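Side-chain contacts in 2-methyl-3-hydroxypyridine-5-carboxylic acid oxygenase (Mesorhizobium loti, PDB 3ALJ), which probably catalyses the FAD-dependent, ring-opening oxygenation of 2-methyl-3-hydroxypyridine-5-carboxylic acid in the breakdown of a vitamin B6 compound: residues L60-L63 and E64-A68; N115-A119 and L120-I124; L226-P229 and A230-R234; F309-S312 and Q313-E317. All coordinates share one frame; numbering follows the deposited sequence.

Followed from the N terminus, the four contacts come in series: each joins two directly successive segments, so none nests in or crosses another. Interaction 1 closes the C-terminal end of helix 57-65, and interaction 2 carries the chain from helix 106-119 into strand 123-125. The two touch where Arg116 NE meets Leu66 O at 2.9 Å, probably a hydrogen bond. Interaction 3 closes a beta turn after strand 221-228, on the opposite side of the chain's centre and about 37 Å from interaction 1, centre to centre. Interaction 4, at the end of helix 300-314, returns to interaction 1: Phe309 CD1 packs 3.8 Å from Leu66 CD2.

Interaction 1 of 4, residues L60-L63 and E64-A68; sequences LRVL and EGLGA
Arg61 and Glu64, one helical turn apart, form the charged contact of this segment. Their side chains run alongside one another, and Arg61 NH1 donates to Glu64 OE2 at 3.0 Å. The bond is far from straight, with an N-H...O angle of 130°. OE2 is met on its syn side but from out of the carboxylate plane, the two flat groups standing 85° apart. Bends at chi2 and chi3 bring the end of the arginine, whose CB points away, round to the glutamate, which is itself extended. Both charges have further partners: Arg61 NH2 makes a salt bridge to Asp369, and Glu64 OE2 is also hydrogen-bonded to a glycerol probably left by crystallisation.

The apolar contacts lie along other flanks of the helix. Val62 CG1 sits 3.9 Å from Leu66 CG, the two chains side by side and pointing the same way, and both touch Thr25 of helix 21-32 and Phe309 of helix 300-314. Leu63 CD2 reaches Ala68 CB at 4.0 Å, beyond the last turn.

Backbone bonds supply the rest. Glu64 N binds Leu60 O and Gly65 N binds Arg61 O, both at 2.9 Å, in ordinary helical fashion. Leu66 N is held weakly by Val62 O and Leu63 O, while Ala68 N returns to Leu63 O at 2.9 Å with a nearly straight angle of 169°. Gly67 takes positive phi, which favours glycine, and its N bonds to Glu64 O. These features define a Schellman motif ending helix 57-65, with Ala68 already the N-cap of helix 69-73.

Interaction 2 of 4, residues N115-A119 and L120-I124; sequences NRARA and LGVDI
Leu120 lies over one face of the Arg116 guanidinium, its CG 3.7 Å above the plane and over the centre. The two branches spread from there: CD1 is 3.7 Å from Arg116 NE, and CD2 is 3.8 Å from both Arg116 NH1 and Arg116 NH2. Taken as wholes, the two side chains cross at a slant. CG of Arg116 is anti to its own N (chi1 174°), and a bend at chi2 of 63° then turns the chain back over the leucine. The flat group is fixed from its nitrogens as well, since NE donates to Leu66 O and NH2 to Gln32 OE1. A methionine in place of Arg116 would probably leave Leu66 O and Gln32 OE1 without these donors and strip Leu120 of the flat surface it covers.

On another side of the turn, Ala117 CB meets Val122 CB and Ile124 CD1, each at 4.1 Å, so the small alanine accepts two branched side chains, one from the loop and one from the strand. Val122 is brought there by its N, bonded to Ala117 O at 3.0 Å. Leu120 N bonds separately to Arg116 O, in the helical pattern. Gly121 has phi 79°, where a CB would press on the preceding carbonyl oxygen, and Gly121 N bonds to Arg118 O. With the Val122 bond this makes a Schellman motif at the end of helix 106-119, delivering the chain into strand 123-125, which lies beside strand 36-40 at the edge of the parallel, Rossmann-like part of the FAD-binding fold.

Interaction 3 of 4, residues L226-P229 and A230-R234; sequences LMAP and AADPR
Asp232 folds back toward Pro229, and the bond that closes the turn is Asp232 N to Pro229 O, 3.0 Å long and reasonably straight at 161°. The donor does not use a lone pair of the carbonyl: it stands above the C=O plane, 56° out of it, and well off the line of the C=O bond. That oblique approach accompanies the type I beta turn formed by Pro229, Ala230, Ala231 and Asp232.

Side chains add little direct contact. Asp232 CB lies 3.4 Å from Pro229 O, and its carboxylate oxygen OD2 comes within 3.9 Å of Ala228 CB, a van der Waals approach of an oxygen to a methyl group. The pyrrolidine ring also stays at a modest distance, Pro229 CD being 4.3 Å from Asp232 CB. With CG anti to the backbone N (chi1 168°), the aspartate places its carboxylate with OD2 near Ala228 CB and OD1 near the backbone of the following residues.

The next layer explains how the carboxylate is positioned. OD1 accepts from Gly235 N, its main partner, and only weakly from Arg234 N at 3.0 Å. Arg234 in turn makes salt bridges to Asp241 and Glu243, tying the loop to the start of helix 242-248. On the strand side, Ala230 N donates to Asp177 OD1, and Ala228 O is bonded to Tyr267 OH. Strand 221-228 lies between strands 211-216 and 170-185; Tyr267 belongs to strand 267-275, next beyond 170-185, while Ala228 packs on Trp245 of helix 242-248.

Interaction 4 of 4, residues F309-S312 and Q313-E317; sequences FSLS and QDLEE
The Phe309 ring is met at its edge, close to its own plane, by the Gln313 amide, with NE2 3.6 Å from Phe309 CE2. Ring and amide planes are 61° apart and the side chains run aslant to each other, so no stack forms. Toward Ser310 the same amide presents OE1, 3.8 Å from Ser310 OG, and a water bridges them, donating to OG at 2.8 Å and to OE1 at 2.9 Å. Ser310 OG is also hydrogen-bonded to Val306 O. OE1 accepts from Arg331 NH2 as well, and NE2 donates to Pro370 O. Were Gln313 an alanine, Pro370 O would probably lose this donor, Arg331 NH2 this acceptor and the water its second acceptor, with the CE2 edge of Phe309 uncovered.

Within the helix, Gln313 N approaches Phe309 O in the carbonyl plane at 3.2 Å. In one of two conformers, with chi1 at 82°, Ser312 OG may add a second bond to that oxygen, but this rests on a single alternate copy and is doubtful. Leu311 CG touches Leu315 CD1 at 4.0 Å, on the side packed against helix 321-349 and strand 151-154. Asp314 pairs with Arg331 NE and Glu316 with Arg12. Arg331 therefore serves both a carboxylate and an amide oxygen, which would probably strengthen the polarisation of the amide. Bonded at both ends, OE1 to Arg331 and water, NE2 to Pro370 O, the Gln313 amide is probably fixed in its rotation.

Interaction 1 of 4, residues L60-L63 and E64-A68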
loop_
_atom_site.group_PDB
_atom_site.type_symbol
_atom_site.label_atom_id
_atom_site.label_comp_id
_atom_site.label_asym_id
_atom_site.label_seq_id
_atom_site.Cartn_x
_atom_site.Cartn_y
_atom_site.Cartn_z
ATOM N N LEU A 60 -9.974 -2.147 -4.783
ATOM C CA LEU A 60 -10.760 -1.583 -5.851
ATOM C C LEU A 60 -12.205 -1.299 -5.365
ATOM O O LEU A 60 -12.776 -0.284 -5.791
ATOM C CB LEU A 60 -10.707 -2.519 -7.088
ATOM C CG LEU A 60 -9.340 -2.626 -7.721
ATOM C CD1 LEU A 60 -9.372 -3.778 -8.739
ATOM C CD2 LEU A 60 -8.881 -1.313 -8.390
ATOM N N ARG A 61 -12.768 -2.170 -4.502
ATOM C CA ARG A 61 -14.121 -1.959 -3.963
ATOM C C ARG A 61 -14.067 -0.767 -3.004
ATOM O O ARG A 61 -15.046 0.002 -2.991
ATOM C CB ARG A 61 -14.522 -3.244 -3.215
ATOM C CG ARG A 61 -14.938 -4.420 -4.158
ATOM C CD ARG A 61 -16.182 -4.060 -5.037
ATOM N NE ARG A 61 -17.374 -4.214 -4.199
ATOM C CZ ARG A 61 -18.586 -4.289 -4.705
ATOM N NH1 ARG A 61 -18.774 -3.914 -5.957
ATOM N NH2 ARG A 61 -19.604 -4.617 -3.875
ATOM N N VAL A 62 -12.971 -0.571 -2.242
ATOM C CA VAL A 62 -12.896 0.675 -1.496
ATOM C C VAL A 62 -12.967 1.847 -2.447
ATOM O O VAL A 62 -13.720 2.816 -2.200
ATOM C CB VAL A 62 -11.601 0.749 -0.668
ATOM C CG1 VAL A 62 -11.467 2.154 -0.008
ATOM C CG2 VAL A 62 -11.582 -0.310 0.442
ATOM N N LEU A 63 -12.175 1.828 -3.540
ATOM C CA LEU A 63 -12.212 2.966 -4.458
ATOM C C LEU A 63 -13.598 3.224 -5.016
ATOM O O LEU A 63 -14.042 4.369 -5.189
ATOM C CB LEU A 63 -11.211 2.765 -5.658
ATOM C CG LEU A 63 -9.746 2.872 -5.196
ATOM C CD1 LEU A 63 -8.879 2.315 -6.291
ATOM C CD2 LEU A 63 -9.382 4.355 -4.975
ATOM N N GLU A 64 -14.320 2.130 -5.338
ATOM C CA GLU A 64 -15.746 2.294 -5.737
ATOM C C GLU A 64 -16.553 2.986 -4.691
ATOM O O GLU A 64 -17.359 3.865 -5.007
ATOM C CB GLU A 64 -16.259 0.856 -6.026
ATOM C CG GLU A 64 -17.665 0.891 -6.624
ATOM C CD GLU A 64 -18.232 -0.568 -6.967
ATOM O OE1 GLU A 64 -19.478 -0.585 -7.063
ATOM O OE2 GLU A 64 -17.425 -1.507 -7.084
ATOM N N GLY A 65 -16.428 2.518 -3.437
ATOM C CA GLY A 65 -17.144 3.135 -2.272
ATOM C C GLY A 65 -16.714 4.599 -2.094
ATOM O O GLY A 65 -17.506 5.352 -1.536
ATOM N N LEU A 66 -15.535 4.992 -2.547
ATOM C CA LEU A 66 -15.091 6.384 -2.383
ATOM C C LEU A 66 -15.424 7.191 -3.614
ATOM O O LEU A 66 -15.103 8.367 -3.635
ATOM C CB LEU A 66 -13.553 6.385 -2.249
ATOM C CG LEU A 66 -12.949 5.642 -1.074
ATOM C CD1 LEU A 66 -11.401 5.954 -1.236
ATOM C CD2 LEU A 66 -13.483 6.259 0.263
ATOM N N GLY A 67 -16.020 6.626 -4.696
ATOM C CA GLY A 67 -16.211 7.467 -5.918
ATOM C C GLY A 67 -14.973 7.805 -6.658
ATOM O O GLY A 67 -14.878 8.824 -7.372
ATOM N N ALA A 68 -13.955 6.919 -6.556
ATOM C CA ALA A 68 -12.653 7.162 -7.193
ATOM C C ALA A 68 -12.178 5.969 -8.075
ATOM O O ALA A 68 -11.052 6.015 -8.602
ATOM C CB ALA A 68 -11.642 7.476 -6.190
#

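Interaction 2 of 4, residues N115-A119 and L120-I124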
loop_
_atom_site.group_PDB
_atom_site.type_symbol
_atom_site.label_atom_id
_atom_site.label_comp_id
_atom_site.label_asym_id
_atom_site.label_seq_id
_atom_site.Cartn_x
_atom_site.Cartn_y
_atom_site.Cartn_z
ATOM N N ASN A 115 -7.712 14.058 -5.731
ATOM C CA ASN A 115 -8.696 14.801 -6.626
ATOM C C ASN A 115 -10.073 14.564 -6.053
ATOM O O ASN A 115 -10.876 15.552 -6.038
ATOM C CB ASN A 115 -8.568 14.317 -8.056
ATOM C CG ASN A 115 -7.256 14.816 -8.772
ATOM O OD1 ASN A 115 -6.896 14.282 -9.806
ATOM N ND2 ASN A 115 -6.575 15.784 -8.196
ATOM N N ARG A 116 -10.393 13.383 -5.552
ATOM C CA ARG A 116 -11.699 13.116 -5.014
ATOM C C ARG A 116 -11.912 13.822 -3.699
ATOM O O ARG A 116 -12.977 14.383 -3.463
ATOM C CB ARG A 116 -11.899 11.544 -4.908
ATOM C CG ARG A 116 -13.118 11.145 -4.255
ATOM C CD ARG A 116 -14.409 11.641 -5.069
ATOM N NE ARG A 116 -15.566 11.054 -4.468
ATOM C CZ ARG A 116 -16.801 11.582 -4.654
ATOM N NH1 ARG A 116 -16.963 12.676 -5.439
ATOM N NH2 ARG A 116 -17.827 11.074 -4.062
ATOM N N ALA A 117 -10.900 13.842 -2.807
ATOM C CA ALA A 117 -11.049 14.591 -1.573
ATOM C C ALA A 117 -11.259 16.093 -1.871
ATOM O O ALA A 117 -12.106 16.695 -1.170
ATOM C CB ALA A 117 -9.758 14.399 -0.743
ATOM N N ARG A 118 -10.573 16.642 -2.864
ATOM C CA ARG A 118 -10.729 18.083 -3.190
ATOM C C ARG A 118 -12.137 18.254 -3.752
ATOM O O ARG A 118 -12.817 19.287 -3.345
ATOM C CB ARG A 118 -9.683 18.509 -4.152
ATOM C CG ARG A 118 -8.373 18.621 -3.518
ATOM C CD ARG A 118 -7.411 19.173 -4.586
ATOM N NE ARG A 118 -6.076 19.480 -4.060
ATOM C CZ ARG A 118 -4.930 19.373 -4.763
ATOM N NH1 ARG A 118 -3.790 19.726 -4.173
ATOM N NH2 ARG A 118 -4.886 19.021 -6.046
ATOM N N ALA A 119 -12.599 17.371 -4.657
ATOM C CA ALA A 119 -13.952 17.524 -5.218
ATOM C C ALA A 119 -14.994 17.548 -4.115
ATOM O O ALA A 119 -16.048 18.231 -4.258
ATOM C CB ALA A 119 -14.264 16.453 -6.216
ATOM N N LEU A 120 -14.853 16.807 -2.994
ATOM C CA LEU A 120 -15.792 16.744 -1.944
ATOM C C LEU A 120 -15.638 17.900 -0.893
ATOM O O LEU A 120 -16.486 18.006 -0.013
ATOM C CB LEU A 120 -15.661 15.404 -1.211
ATOM C CG LEU A 120 -16.175 14.213 -2.023
ATOM C CD1 LEU A 120 -15.688 12.993 -1.294
ATOM C CD2 LEU A 120 -17.706 14.273 -2.020
ATOM N N GLY A 121 -14.599 18.718 -1.080
ATOM C CA GLY A 121 -14.399 19.781 -0.111
ATOM C C GLY A 121 -13.754 19.339 1.183
ATOM O O GLY A 121 -13.907 19.997 2.238
ATOM N N VAL A 122 -12.979 18.244 1.216
ATOM C CA VAL A 122 -12.173 18.017 2.415
ATOM C C VAL A 122 -11.092 19.134 2.507
ATOM O O VAL A 122 -10.434 19.526 1.518
ATOM C CB VAL A 122 -11.435 16.709 2.235
ATOM C CG1 VAL A 122 -10.441 16.397 3.305
ATOM C CG2 VAL A 122 -12.436 15.563 2.190
ATOM N N ASP A 123 -10.976 19.653 3.748
ATOM C CA ASP A 123 -9.980 20.690 3.982
ATOM C C ASP A 123 -8.623 19.973 4.169
ATOM O O ASP A 123 -8.388 19.372 5.228
ATOM C CB ASP A 123 -10.416 21.389 5.262
ATOM C CG ASP A 123 -9.535 22.526 5.666
ATOM O OD1 ASP A 123 -8.479 22.717 5.067
ATOM O OD2 ASP A 123 -9.979 23.231 6.617
ATOM N N ILE A 124 -7.705 20.172 3.252
ATOM C CA ILE A 124 -6.381 19.540 3.301
ATOM C C ILE A 124 -5.353 20.626 3.537
ATOM O O ILE A 124 -5.331 21.694 2.883
ATOM C CB ILE A 124 -6.036 18.916 1.938
ATOM C CG1 ILE A 124 -7.034 17.735 1.681
ATOM C CG2 ILE A 124 -4.634 18.378 1.947
ATOM C CD1 ILE A 124 -6.888 17.174 0.256
#

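Interaction 3 of 4, residues L226-P229 and A230-R234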
loop_
_atom_site.group_PDB
_atom_site.type_symbol
_atom_site.label_atom_id
_atom_site.label_comp_id
_atom_site.label_asym_id
_atom_site.label_seq_id
_atom_site.Cartn_x
_atom_site.Cartn_y
_atom_site.Cartn_z
ATOM N N LEU A 226 13.550 -4.161 -7.999
ATOM C CA LEU A 226 14.866 -4.846 -8.143
ATOM C C LEU A 226 15.279 -5.274 -6.754
ATOM O O LEU A 226 15.552 -4.371 -5.906
ATOM C CB LEU A 226 15.925 -3.941 -8.831
ATOM C CG LEU A 226 15.980 -3.946 -10.344
ATOM C CD1 LEU A 226 14.700 -3.644 -11.018
ATOM C CD2 LEU A 226 17.063 -2.840 -10.779
ATOM N N MET A 227 15.297 -6.568 -6.421
ATOM C CA MET A 227 15.534 -7.024 -5.076
ATOM C C MET A 227 16.786 -7.834 -4.965
ATOM O O MET A 227 16.957 -8.905 -5.644
ATOM C CB MET A 227 14.353 -7.867 -4.732
ATOM C CG MET A 227 13.076 -7.135 -4.902
ATOM S SD MET A 227 11.640 -8.148 -4.473
ATOM C CE MET A 227 10.413 -7.704 -5.763
ATOM N N ALA A 228 17.735 -7.425 -4.107
ATOM C CA ALA A 228 18.950 -8.167 -3.770
ATOM C C ALA A 228 19.231 -7.844 -2.318
ATOM O O ALA A 228 18.814 -6.765 -1.820
ATOM C CB ALA A 228 20.091 -7.641 -4.618
ATOM N N PRO A 229 19.931 -8.756 -1.641
ATOM C CA PRO A 229 20.184 -8.568 -0.211
ATOM C C PRO A 229 21.143 -7.347 0.002
ATOM O O PRO A 229 21.956 -6.992 -0.860
ATOM C CB PRO A 229 20.988 -9.812 0.155
ATOM C CG PRO A 229 20.778 -10.791 -0.952
ATOM C CD PRO A 229 20.458 -10.043 -2.138
ATOM N N ALA A 230 20.986 -6.718 1.158
ATOM C CA ALA A 230 21.818 -5.534 1.462
ATOM C C ALA A 230 23.279 -5.941 1.554
ATOM O O ALA A 230 24.144 -5.072 1.245
ATOM C CB ALA A 230 21.401 -4.934 2.813
ATOM N N ALA A 231 23.559 -7.185 1.906
ATOM C CA ALA A 231 24.944 -7.704 1.899
ATOM C C ALA A 231 25.587 -7.787 0.501
ATOM O O ALA A 231 26.806 -8.062 0.380
ATOM C CB ALA A 231 24.971 -9.078 2.633
ATOM N N ASP A 232 24.837 -7.574 -0.593
ATOM C CA ASP A 232 25.328 -7.613 -1.932
ATOM C C ASP A 232 25.587 -6.185 -2.331
ATOM O O ASP A 232 24.642 -5.435 -2.625
ATOM C CB ASP A 232 24.312 -8.314 -2.851
ATOM C CG ASP A 232 24.649 -8.113 -4.336
ATOM O OD1 ASP A 232 25.693 -7.531 -4.751
ATOM O OD2 ASP A 232 23.869 -8.638 -5.187
ATOM N N PRO A 233 26.890 -5.753 -2.376
ATOM C CA PRO A 233 27.106 -4.323 -2.585
ATOM C C PRO A 233 26.743 -3.826 -3.997
ATOM O O PRO A 233 26.463 -2.636 -4.183
ATOM C CB PRO A 233 28.640 -4.190 -2.307
ATOM C CG PRO A 233 29.223 -5.486 -2.673
ATOM C CD PRO A 233 28.168 -6.497 -2.177
ATOM N N ARG A 234 26.739 -4.703 -5.006
ATOM C CA ARG A 234 26.387 -4.298 -6.323
ATOM C C ARG A 234 24.866 -4.311 -6.546
ATOM O O ARG A 234 24.301 -3.376 -7.049
ATOM C CB ARG A 234 27.030 -5.204 -7.344
ATOM C CG ARG A 234 28.617 -5.222 -7.204
ATOM C CD ARG A 234 29.245 -5.988 -8.400
ATOM N NE ARG A 234 28.963 -5.294 -9.675
ATOM C CZ ARG A 234 29.166 -5.846 -10.882
ATOM N NH1 ARG A 234 29.746 -7.047 -10.981
ATOM N NH2 ARG A 234 28.893 -5.166 -11.985
#

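Interaction 4 of 4, residues F309-S312 and Q313-E317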
loop_
_atom_site.group_PDB
_atom_site.type_symbol
_atom_site.label_atom_id
_atom_site.label_comp_id
_atom_site.label_asym_id
_atom_site.label_seq_id
_atom_site.Cartn_x
_atom_site.Cartn_y
_atom_site.Cartn_z
ATOM N N PHE A 309 -11.910 2.613 5.295
ATOM C CA PHE A 309 -13.293 2.704 4.887
ATOM C C PHE A 309 -14.195 2.048 5.877
ATOM O O PHE A 309 -15.303 2.599 6.141
ATOM C CB PHE A 309 -13.415 1.964 3.477
ATOM C CG PHE A 309 -14.764 2.176 2.812
ATOM C CD1 PHE A 309 -14.987 3.324 2.061
ATOM C CD2 PHE A 309 -15.783 1.238 3.055
ATOM C CE1 PHE A 309 -16.243 3.534 1.488
ATOM C CE2 PHE A 309 -17.065 1.415 2.469
ATOM C CZ PHE A 309 -17.292 2.549 1.742
ATOM N N SER A 310 -13.762 0.941 6.449
ATOM C CA SER A 310 -14.548 0.210 7.459
ATOM C C SER A 310 -14.769 1.072 8.697
ATOM O O SER A 310 -15.848 0.977 9.335
ATOM C CB SER A 310 -13.857 -1.071 7.889
ATOM O OG SER A 310 -13.815 -1.947 6.733
ATOM N N LEU A 311 -13.805 1.885 9.076
ATOM C CA LEU A 311 -13.964 2.852 10.221
ATOM C C LEU A 311 -15.167 3.690 9.958
ATOM O O LEU A 311 -16.028 3.935 10.882
ATOM C CB LEU A 311 -12.619 3.692 10.367
ATOM C CG LEU A 311 -12.721 4.712 11.524
ATOM C CD1 LEU A 311 -12.880 4.071 12.878
ATOM C CD2 LEU A 311 -11.407 5.493 11.471
ATOM N N SER A 312 -15.245 4.263 8.772
ATOM C CA SER A 312 -16.396 5.108 8.393
ATOM C C SER A 312 -17.720 4.394 8.522
ATOM O O SER A 312 -18.712 5.008 8.958
ATOM C CB SER A 312 -16.213 5.792 6.999
ATOM O OG SER A 312 -16.536 4.943 5.891
ATOM N N GLN A 313 -17.730 3.122 8.149
ATOM C CA GLN A 313 -18.970 2.312 8.268
ATOM C C GLN A 313 -19.376 2.168 9.718
ATOM O O GLN A 313 -20.575 2.412 10.047
ATOM C CB GLN A 313 -18.753 0.940 7.679
ATOM C CG GLN A 313 -18.567 0.919 6.141
ATOM C CD GLN A 313 -18.279 -0.489 5.708
ATOM O OE1 GLN A 313 -17.511 -1.252 6.314
ATOM N NE2 GLN A 313 -18.884 -0.845 4.569
ATOM N N ASP A 314 -18.453 1.880 10.629
ATOM C CA ASP A 314 -18.852 1.662 12.010
ATOM C C ASP A 314 -19.254 2.957 12.677
ATOM O O ASP A 314 -20.067 2.827 13.670
ATOM C CB ASP A 314 -17.706 0.967 12.751
ATOM C CG ASP A 314 -17.739 -0.490 12.604
ATOM O OD1 ASP A 314 -18.587 -1.080 13.315
ATOM O OD2 ASP A 314 -16.925 -1.162 11.919
ATOM N N LEU A 315 -18.866 4.123 12.158
ATOM C CA LEU A 315 -19.218 5.418 12.721
ATOM C C LEU A 315 -20.631 5.781 12.306
ATOM O O LEU A 315 -21.137 6.833 12.760
ATOM C CB LEU A 315 -18.202 6.524 12.326
ATOM C CG LEU A 315 -16.918 6.304 13.136
ATOM C CD1 LEU A 315 -15.791 7.056 12.358
ATOM C CD2 LEU A 315 -17.079 6.895 14.584
ATOM N N GLU A 316 -21.321 4.947 11.485
ATOM C CA GLU A 316 -22.701 5.278 11.053
ATOM C C GLU A 316 -23.657 4.463 11.897
ATOM O O GLU A 316 -24.854 4.441 11.491
ATOM C CB GLU A 316 -22.910 4.864 9.524
ATOM C CG GLU A 316 -22.210 5.781 8.571
ATOM C CD GLU A 316 -22.697 7.207 8.808
ATOM O OE1 GLU A 316 -23.904 7.491 8.598
ATOM O OE2 GLU A 316 -21.910 8.055 9.264
ATOM N N GLU A 317 -23.235 3.780 12.952
ATOM C CA GLU A 317 -24.170 2.907 13.672
ATOM C C GLU A 317 -24.996 3.549 14.774
ATOM O O GLU A 317 -25.781 2.844 15.443
ATOM C CB GLU A 317 -23.531 1.660 14.212
ATOM C CG GLU A 317 -22.848 0.827 13.144
ATOM C CD GLU A 317 -23.792 -0.080 12.423
ATOM O OE1 GLU A 317 -24.914 -0.355 12.947
ATOM O OE2 GLU A 317 -23.401 -0.556 11.355
HETATM O O HOH W 1 -15.868 -3.555 5.824
HETATM O O HOH W 2 -19.196 7.810 9.183
#